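Local atomic coordinates of N-acetylmuramoyl-L-alanine amidase domain-containing protein SAOUHSC_02979 (Staphylococcus aureus, PDB entry 5T1Q), a protein that probably acts as a secreted cell-wall amidase; this portion of it holds a glucosaminidase-like domain of the lysozyme clan followed by a CHAP domain. Residues N3-T8 with G110-F115; Q28-A33 with P121-E126. All coordinates share one frame; numbering follows the deposited sequence.

Interaction 1: N3-T8 with G110-F115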
ATOM      1  N   ASN A   3      16.646  -8.471 -14.396  1.00 56.97           N
ATOM      2  CA  ASN A   3      15.293  -7.860 -14.481  1.00 52.96           C
ATOM      3  C   ASN A   3      15.257  -6.431 -13.892  1.00 51.45           C
ATOM      4  O   ASN A   3      15.394  -6.258 -12.679  1.00 49.74           O
ATOM      5  CB  ASN A   3      14.283  -8.771 -13.756  1.00 50.29           C
ATOM      6  CG  ASN A   3      12.829  -8.296 -13.869  1.00 48.32           C
ATOM      7  OD1 ASN A   3      12.538  -7.168 -14.276  1.00 47.94           O
ATOM      8  ND2 ASN A   3      11.907  -9.172 -13.485  1.00 46.42           N
ATOM      9  N   PRO A   4      15.066  -5.407 -14.752  1.00 51.21           N
ATOM     10  CA  PRO A   4      15.027  -4.010 -14.280  1.00 50.78           C
ATOM     11  C   PRO A   4      13.934  -3.650 -13.245  1.00 48.15           C
ATOM     12  O   PRO A   4      14.119  -2.692 -12.486  1.00 47.79           O
ATOM     13  CB  PRO A   4      14.825  -3.214 -15.574  1.00 51.68           C
ATOM     14  CG  PRO A   4      15.431  -4.070 -16.630  1.00 53.60           C
ATOM     15  CD  PRO A   4      15.058  -5.467 -16.229  1.00 52.44           C
ATOM     16  N   GLN A   5      12.811  -4.374 -13.233  1.00 45.81           N
ATOM     17  CA  GLN A   5      11.749  -4.113 -12.251  1.00 43.83           C
ATOM     18  C   GLN A   5      12.100  -4.530 -10.823  1.00 43.58           C
ATOM     19  O   GLN A   5      11.394  -4.166  -9.883  1.00 41.85           O
ATOM     20  CB  GLN A   5      10.418  -4.778 -12.652  1.00 42.12           C
ATOM     21  CG  GLN A   5       9.582  -3.965 -13.612  1.00 41.71           C
ATOM     22  CD  GLN A   5       9.183  -2.623 -13.034  1.00 40.66           C
ATOM     23  OE1 GLN A   5       9.589  -1.590 -13.541  1.00 41.06           O
ATOM     24  NE2 GLN A   5       8.437  -2.635 -11.934  1.00 39.36           N
ATOM     25  N   LEU A   6      13.169  -5.298 -10.656  1.00 45.55           N
ATOM     26  CA  LEU A   6      13.565  -5.757  -9.325  1.00 45.80           C
ATOM     27  C   LEU A   6      14.801  -4.986  -8.889  1.00 47.26           C
ATOM     28  O   LEU A   6      15.384  -4.266  -9.699  1.00 48.05           O
ATOM     29  CB  LEU A   6      13.802  -7.270  -9.338  1.00 46.62           C
ATOM     30  CG  LEU A   6      12.603  -8.115  -9.800  1.00 45.77           C
ATOM     31  CD1 LEU A   6      13.006  -9.579  -9.885  1.00 47.06           C
ATOM     32  CD2 LEU A   6      11.389  -7.949  -8.892  1.00 44.24           C
ATOM     33  N   PRO A   7      15.167  -5.076  -7.596  1.00 47.75           N
ATOM     34  CA  PRO A   7      16.362  -4.363  -7.141  1.00 50.31           C
ATOM     35  C   PRO A   7      17.645  -4.851  -7.805  1.00 53.31           C
ATOM     36  O   PRO A   7      17.867  -6.056  -7.915  1.00 53.79           O
ATOM     37  CB  PRO A   7      16.413  -4.667  -5.636  1.00 49.52           C
ATOM     38  CG  PRO A   7      15.017  -5.007  -5.261  1.00 47.07           C
ATOM     39  CD  PRO A   7      14.408  -5.653  -6.469  1.00 46.45           C
ATOM     40  N   THR A   8      18.462  -3.911  -8.259  1.00 56.16           N
ATOM     41  CA  THR A   8      19.747  -4.228  -8.859  1.00 59.52           C
ATOM     42  C   THR A   8      20.784  -4.362  -7.752  1.00 61.38           C
ATOM     43  O   THR A   8      20.519  -4.031  -6.594  1.00 59.65           O
ATOM     44  CB  THR A   8      20.212  -3.124  -9.816  1.00 61.45           C
ATOM     45  OG1 THR A   8      20.359  -1.898  -9.088  1.00 61.79           O
ATOM     46  CG2 THR A   8      19.210  -2.935 -10.946  1.00 60.59           C
ATOM     47  N   GLY A 110       4.336   2.009 -11.721  1.00 32.22           N
ATOM     48  CA  GLY A 110       5.605   1.857 -11.008  1.00 32.32           C
ATOM     49  C   GLY A 110       6.687   1.193 -11.842  1.00 32.89           C
ATOM     50  O   GLY A 110       7.449   0.363 -11.342  1.00 33.57           O
ATOM     51  N   ILE A 111       6.758   1.561 -13.116  1.00 33.98           N
ATOM     52  CA  ILE A 111       7.751   0.991 -14.022  1.00 34.77           C
ATOM     53  C   ILE A 111       9.051   1.765 -13.862  1.00 35.81           C
ATOM     54  O   ILE A 111       9.069   2.987 -14.016  1.00 35.63           O
ATOM     55  CB  ILE A 111       7.286   1.029 -15.490  1.00 35.69           C
ATOM     56  CG1 ILE A 111       5.913   0.366 -15.626  1.00 35.41           C
ATOM     57  CG2 ILE A 111       8.299   0.323 -16.396  1.00 36.69           C
ATOM     58  CD1 ILE A 111       5.346   0.401 -17.031  1.00 36.89           C
ATOM     59  N   LYS A 112      10.128   1.037 -13.561  1.00 35.97           N
ATOM     60  CA  LYS A 112      11.463   1.619 -13.380  1.00 37.33           C
ATOM     61  C   LYS A 112      12.154   1.917 -14.717  1.00 38.30           C
ATOM     62  O   LYS A 112      11.756   1.393 -15.750  1.00 37.61           O
ATOM     63  CB  LYS A 112      12.341   0.687 -12.541  1.00 38.04           C
ATOM     64  CG  LYS A 112      11.924   0.596 -11.072  1.00 37.50           C
ATOM     65  CD  LYS A 112      12.634  -0.526 -10.318  1.00 38.17           C
ATOM     66  CE  LYS A 112      14.139  -0.344 -10.264  1.00 40.83           C
ATOM     67  NZ  LYS A 112      14.815  -1.429  -9.487  1.00 42.37           N
ATOM     68  N   GLY A 113      13.178   2.774 -14.670  1.00 39.19           N
ATOM     69  CA  GLY A 113      13.957   3.158 -15.849  1.00 41.45           C
ATOM     70  C   GLY A 113      13.677   4.589 -16.300  1.00 42.59           C
ATOM     71  O   GLY A 113      13.467   5.487 -15.479  1.00 40.71           O
ATOM     72  N   ALA A 114      13.694   4.788 -17.616  1.00 43.86           N
ATOM     73  CA  ALA A 114      13.426   6.088 -18.226  1.00 45.14           C
ATOM     74  C   ALA A 114      12.560   5.901 -19.469  1.00 45.57           C
ATOM     75  O   ALA A 114      12.558   4.833 -20.075  1.00 43.84           O
ATOM     76  CB  ALA A 114      14.726   6.777 -18.586  1.00 47.28           C
ATOM     77  N   PHE A 115      11.794   6.934 -19.810  1.00 46.62           N
ATOM     78  CA  PHE A 115      10.915   6.912 -20.980  1.00 47.17           C
ATOM     79  C   PHE A 115      11.270   8.092 -21.870  1.00 49.29           C
ATOM     80  O   PHE A 115      11.128   9.246 -21.459  1.00 49.84           O
ATOM     81  CB  PHE A 115       9.458   7.001 -20.546  1.00 45.97           C
ATOM     82  CG  PHE A 115       8.483   7.081 -21.689  1.00 47.27           C
ATOM     83  CD1 PHE A 115       8.043   5.931 -22.331  1.00 46.81           C
ATOM     84  CD2 PHE A 115       7.996   8.312 -22.119  1.00 48.87           C
ATOM     85  CE1 PHE A 115       7.142   6.004 -23.381  1.00 47.87           C
ATOM     86  CE2 PHE A 115       7.092   8.391 -23.166  1.00 49.88           C
ATOM     87  CZ  PHE A 115       6.665   7.235 -23.799  1.00 49.24           C
TER
HETATM   88  O   HOH W   1      12.619  -3.080  -7.562  1.00 42.87           O
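Two hydrogen bonds from the Gln5 side-chain amide reach Lys112 N and Gly110 O in the loop 110-115. OE1 of Gln5 accepts from Lys112 N at 2.7 Å, in the carbonyl plane and nearly straight at the hydrogen (167°), while NE2 of the same amide gives a longer bond of 3.2 Å to Gly110 O. Gly110 O lies close to the amide plane of Gln5. The Gln5 CB points away from this loop, but the bend at chi2 (-61°) turns CD back, so the amide reads the donor and acceptor on either side of Ile111.

A charged tip supplies the return grip. Lys112 NZ donates to Leu6 O at 2.9 Å from above that carbonyl plane, forms a salt bridge with Glu11 in helix 9-13, and has a weak bond to water 1, which also donates to Gln5 O.

The remaining contacts are carbon to oxygen: Lys112 CE passes 3.2 Å from Pro4 O, and Ile111 CG2 sits 3.7 Å from Gln5 OE1.

Within 3-8, Asn3 OD1 accepts from Gln5 N in an Asx turn, and a type I turn runs from Asn3 to Leu6, shaping the backbone that presents the Gln5 amide. The contact therefore ties the N-terminal segment to the glucosaminidase-like domain by exchanged polar bonds: a buried glutamine amide satisfies two peptide groups, and the lysine charge is met by carbonyl oxygen and carboxylate.

Interaction 2: Q28-A33 with P121-E126; sequences QKDTRA and PFNTLE
Arg32 and Thr124 lie side by side, and NH2 of the guanidinium donates to Thr124 OG1 at 2.9 Å, near the guanidinium plane. Thr124 OG1 stands anti to its backbone N (chi1 -169°), on the branch that meets the arginine. NH1 of the same group forms a salt bridge with Glu92 of helix 82-93, so Arg32 spans from strand to helix.

The backbones meet in a single bridge between Thr31 and Asn123, with Asn123 N donating to Asp30 O at 2.9 Å and almost straight (174°). Water 3 continues the link one step on, accepting from Arg32 N and donating to Asn123 O at 2.7 Å; water 2 donates to both Lys29 O and Pro121 O.

Farther out, the carboxylate of Asp30 runs alongside the Asn123 amide, their planes 66° apart. On another side of the strand the Phe122 ring packs obliquely against the loop backbone: CZ comes 3.1 Å from Lys29 O and CD2 3.3 Å from Asp30 C. Arg32 CG adds a contact at 3.9 Å from Phe122 CD2.

Strand 119-128 pairs with 131-140 through the backbones of Phe122, Thr124 and Glu126, whereas Asn123 turns its N-H and C=O to the loop. The loop 28-33 thus docks on the second edge of the hairpin strand through one direct backbone hydrogen bond and bridging waters, with the arginine extending that hold to a helix.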
ATOM      1  N   GLN A  28       8.108  14.399   0.362  1.00 52.45           N
ATOM      2  CA  GLN A  28       6.943  13.943  -0.389  1.00 51.77           C
ATOM      3  C   GLN A  28       7.172  13.758  -1.883  1.00 50.45           C
ATOM      4  O   GLN A  28       6.537  12.899  -2.488  1.00 49.58           O
ATOM      5  CB  GLN A  28       5.777  14.905  -0.190  1.00 53.48           C
ATOM      6  CG  GLN A  28       5.327  15.003   1.252  1.00 54.95           C
ATOM      7  CD  GLN A  28       4.094  15.855   1.419  1.00 56.65           C
ATOM      8  OE1 GLN A  28       3.501  16.323   0.437  1.00 59.86           O
ATOM      9  NE2 GLN A  28       3.699  16.074   2.668  1.00 56.11           N
ATOM     10  N   LYS A  29       8.077  14.539  -2.471  1.00 50.51           N
ATOM     11  CA  LYS A  29       8.326  14.446  -3.907  1.00 50.97           C
ATOM     12  C   LYS A  29       9.069  13.179  -4.319  1.00 50.02           C
ATOM     13  O   LYS A  29       9.089  12.861  -5.500  1.00 51.40           O
ATOM     14  CB  LYS A  29       9.087  15.672  -4.447  1.00 53.16           C
ATOM     15  CG  LYS A  29      10.574  15.701  -4.113  1.00 55.58           C
ATOM     16  CD  LYS A  29      11.329  16.762  -4.906  1.00 58.48           C
ATOM     17  CE  LYS A  29      12.832  16.646  -4.668  1.00 60.55           C
ATOM     18  NZ  LYS A  29      13.627  17.558  -5.541  1.00 63.56           N
ATOM     19  N   ASP A  30       9.718  12.490  -3.376  1.00 48.88           N
ATOM     20  CA  ASP A  30      10.452  11.254  -3.709  1.00 48.37           C
ATOM     21  C   ASP A  30      10.024  10.033  -2.881  1.00 44.96           C
ATOM     22  O   ASP A  30      10.792   9.087  -2.716  1.00 44.82           O
ATOM     23  CB  ASP A  30      11.974  11.471  -3.639  1.00 51.51           C
ATOM     24  CG  ASP A  30      12.481  11.748  -2.227  1.00 52.76           C
ATOM     25  OD1 ASP A  30      11.762  11.467  -1.237  1.00 50.24           O
ATOM     26  OD2 ASP A  30      13.625  12.248  -2.119  1.00 55.18           O
ATOM     27  N   THR A  31       8.798  10.059  -2.375  1.00 41.84           N
ATOM     28  CA  THR A  31       8.276   8.934  -1.624  1.00 39.59           C
ATOM     29  C   THR A  31       6.994   8.472  -2.286  1.00 36.86           C
ATOM     30  O   THR A  31       6.091   9.267  -2.553  1.00 36.23           O
ATOM     31  CB  THR A  31       8.063   9.259  -0.130  1.00 39.58           C
ATOM     32  OG1 THR A  31       7.154  10.359   0.011  1.00 40.22           O
ATOM     33  CG2 THR A  31       9.400   9.593   0.527  1.00 41.08           C
ATOM     34  N   ARG A  32       6.946   7.182  -2.585  1.00 35.09           N
ATOM     35  CA  ARG A  32       5.792   6.585  -3.231  1.00 33.82           C
ATOM     36  C   ARG A  32       4.645   6.325  -2.269  1.00 32.56           C
ATOM     37  O   ARG A  32       4.790   6.378  -1.047  1.00 32.54           O
ATOM     38  CB  ARG A  32       6.163   5.237  -3.862  1.00 33.19           C
ATOM     39  CG  ARG A  32       7.168   5.291  -5.002  1.00 34.18           C
ATOM     40  CD  ARG A  32       7.353   3.908  -5.633  1.00 33.51           C
ATOM     41  NE  ARG A  32       6.125   3.407  -6.262  1.00 32.24           N
ATOM     42  CZ  ARG A  32       5.970   2.190  -6.799  1.00 31.56           C
ATOM     43  NH1 ARG A  32       4.805   1.860  -7.346  1.00 30.45           N
ATOM     44  NH2 ARG A  32       6.966   1.304  -6.797  1.00 31.94           N
ATOM     45  N   ALA A  33       3.493   6.062  -2.865  1.00 31.81           N
ATOM     46  CA  ALA A  33       2.321   5.639  -2.157  1.00 30.85           C
ATOM     47  C   ALA A  33       1.800   4.454  -2.967  1.00 30.56           C
ATOM     48  O   ALA A  33       1.765   4.509  -4.199  1.00 30.55           O
ATOM     49  CB  ALA A  33       1.292   6.752  -2.082  1.00 30.91           C
ATOM     50  N   PRO A 121      13.689  10.094  -9.744  1.00 41.91           N
ATOM     51  CA  PRO A 121      14.105   9.236  -8.629  1.00 41.16           C
ATOM     52  C   PRO A 121      13.082   9.148  -7.487  1.00 39.01           C
ATOM     53  O   PRO A 121      12.536  10.166  -7.057  1.00 39.96           O
ATOM     54  CB  PRO A 121      15.397   9.902  -8.140  1.00 43.08           C
ATOM     55  CG  PRO A 121      15.223  11.337  -8.481  1.00 44.48           C
ATOM     56  CD  PRO A 121      14.465  11.352  -9.781  1.00 44.45           C
ATOM     57  N   PHE A 122      12.829   7.930  -7.022  1.00 36.98           N
ATOM     58  CA  PHE A 122      11.904   7.683  -5.907  1.00 35.43           C
ATOM     59  C   PHE A 122      12.397   6.589  -5.002  1.00 35.09           C
ATOM     60  O   PHE A 122      13.062   5.650  -5.448  1.00 34.90           O
ATOM     61  CB  PHE A 122      10.513   7.259  -6.398  1.00 33.85           C
ATOM     62  CG  PHE A 122       9.584   8.397  -6.663  1.00 33.82           C
ATOM     63  CD1 PHE A 122       9.592   9.054  -7.883  1.00 34.78           C
ATOM     64  CD2 PHE A 122       8.681   8.805  -5.691  1.00 32.85           C
ATOM     65  CE1 PHE A 122       8.719  10.104  -8.127  1.00 34.88           C
ATOM     66  CE2 PHE A 122       7.817   9.860  -5.924  1.00 33.30           C
ATOM     67  CZ  PHE A 122       7.835  10.509  -7.145  1.00 34.20           C
ATOM     68  N   ASN A 123      12.073   6.736  -3.717  1.00 34.62           N
ATOM     69  CA  ASN A 123      12.319   5.694  -2.741  1.00 34.58           C
ATOM     70  C   ASN A 123      11.165   4.724  -2.945  1.00 32.95           C
ATOM     71  O   ASN A 123      10.017   5.141  -3.115  1.00 32.47           O
ATOM     72  CB  ASN A 123      12.360   6.268  -1.331  1.00 34.72           C
ATOM     73  CG  ASN A 123      13.547   7.179  -1.133  1.00 37.08           C
ATOM     74  OD1 ASN A 123      14.689   6.804  -1.426  1.00 38.31           O
ATOM     75  ND2 ASN A 123      13.293   8.378  -0.647  1.00 38.47           N
ATOM     76  N   THR A 124      11.467   3.439  -2.972  1.00 33.03           N
ATOM     77  CA  THR A 124      10.461   2.443  -3.258  1.00 32.86           C
ATOM     78  C   THR A 124      10.636   1.286  -2.272  1.00 33.07           C
ATOM     79  O   THR A 124      11.761   0.874  -1.971  1.00 32.99           O
ATOM     80  CB  THR A 124      10.524   2.028  -4.759  1.00 33.16           C
ATOM     81  OG1 THR A 124       9.387   1.237  -5.116  1.00 33.05           O
ATOM     82  CG2 THR A 124      11.792   1.280  -5.086  1.00 34.18           C
ATOM     83  N   LEU A 125       9.512   0.781  -1.768  1.00 31.59           N
ATOM     84  CA  LEU A 125       9.527  -0.254  -0.749  1.00 32.56           C
ATOM     85  C   LEU A 125       9.624  -1.647  -1.337  1.00 33.00           C
ATOM     86  O   LEU A 125       8.955  -1.982  -2.322  1.00 32.86           O
ATOM     87  CB  LEU A 125       8.287  -0.141   0.128  1.00 32.30           C
ATOM     88  CG  LEU A 125       8.099   1.221   0.801  1.00 33.25           C
ATOM     89  CD1 LEU A 125       6.717   1.316   1.442  1.00 33.26           C
ATOM     90  CD2 LEU A 125       9.204   1.486   1.811  1.00 34.78           C
ATOM     91  N   GLU A 126      10.450  -2.460  -0.702  1.00 34.02           N
ATOM     92  CA  GLU A 126      10.705  -3.807  -1.133  1.00 36.11           C
ATOM     93  C   GLU A 126      10.556  -4.715   0.076  1.00 37.21           C
ATOM     94  O   GLU A 126      10.461  -4.251   1.225  1.00 36.37           O
ATOM     95  CB  GLU A 126      12.143  -3.903  -1.660  1.00 39.02           C
ATOM     96  CG  GLU A 126      12.541  -2.904  -2.752  1.00 39.48           C
ATOM     97  CD  GLU A 126      11.884  -3.150  -4.100  1.00 41.01           C
ATOM     98  OE1 GLU A 126      11.225  -4.198  -4.292  1.00 41.37           O
ATOM     99  OE2 GLU A 126      12.046  -2.290  -4.996  1.00 43.02           O
TER
HETATM  100  O   HOH W   2      12.106  12.813  -6.740  0.50 30.34           O
HETATM  101  O   HOH W   3       8.713   5.405  -0.819  1.00 40.96           O

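Interactions 1 and 2 lie side by side on the glucosaminidase-like domain, their centres 13 Å apart. Both dock parts of the N-terminal segment, which precedes helix 58-78, onto the loop and strand that lead into and form the hairpin 119-140. They touch directly: Gly110 CA packs 3.7 Å from Arg32 NH1, and Pro7 CG lies 3.8 Å from Glu126 CD. Along the chain the segments alternate, so the N-terminal part runs over the hairpin region at two successive places. A glutamine amide and a lysine carry the first, while the second combines a single backbone bridge with the Arg32 to Thr124 bond and Phe122 packing. The sodium-binding residues His276, Asn279, Asn280 and Glu302 fall in the CHAP part of the sequence.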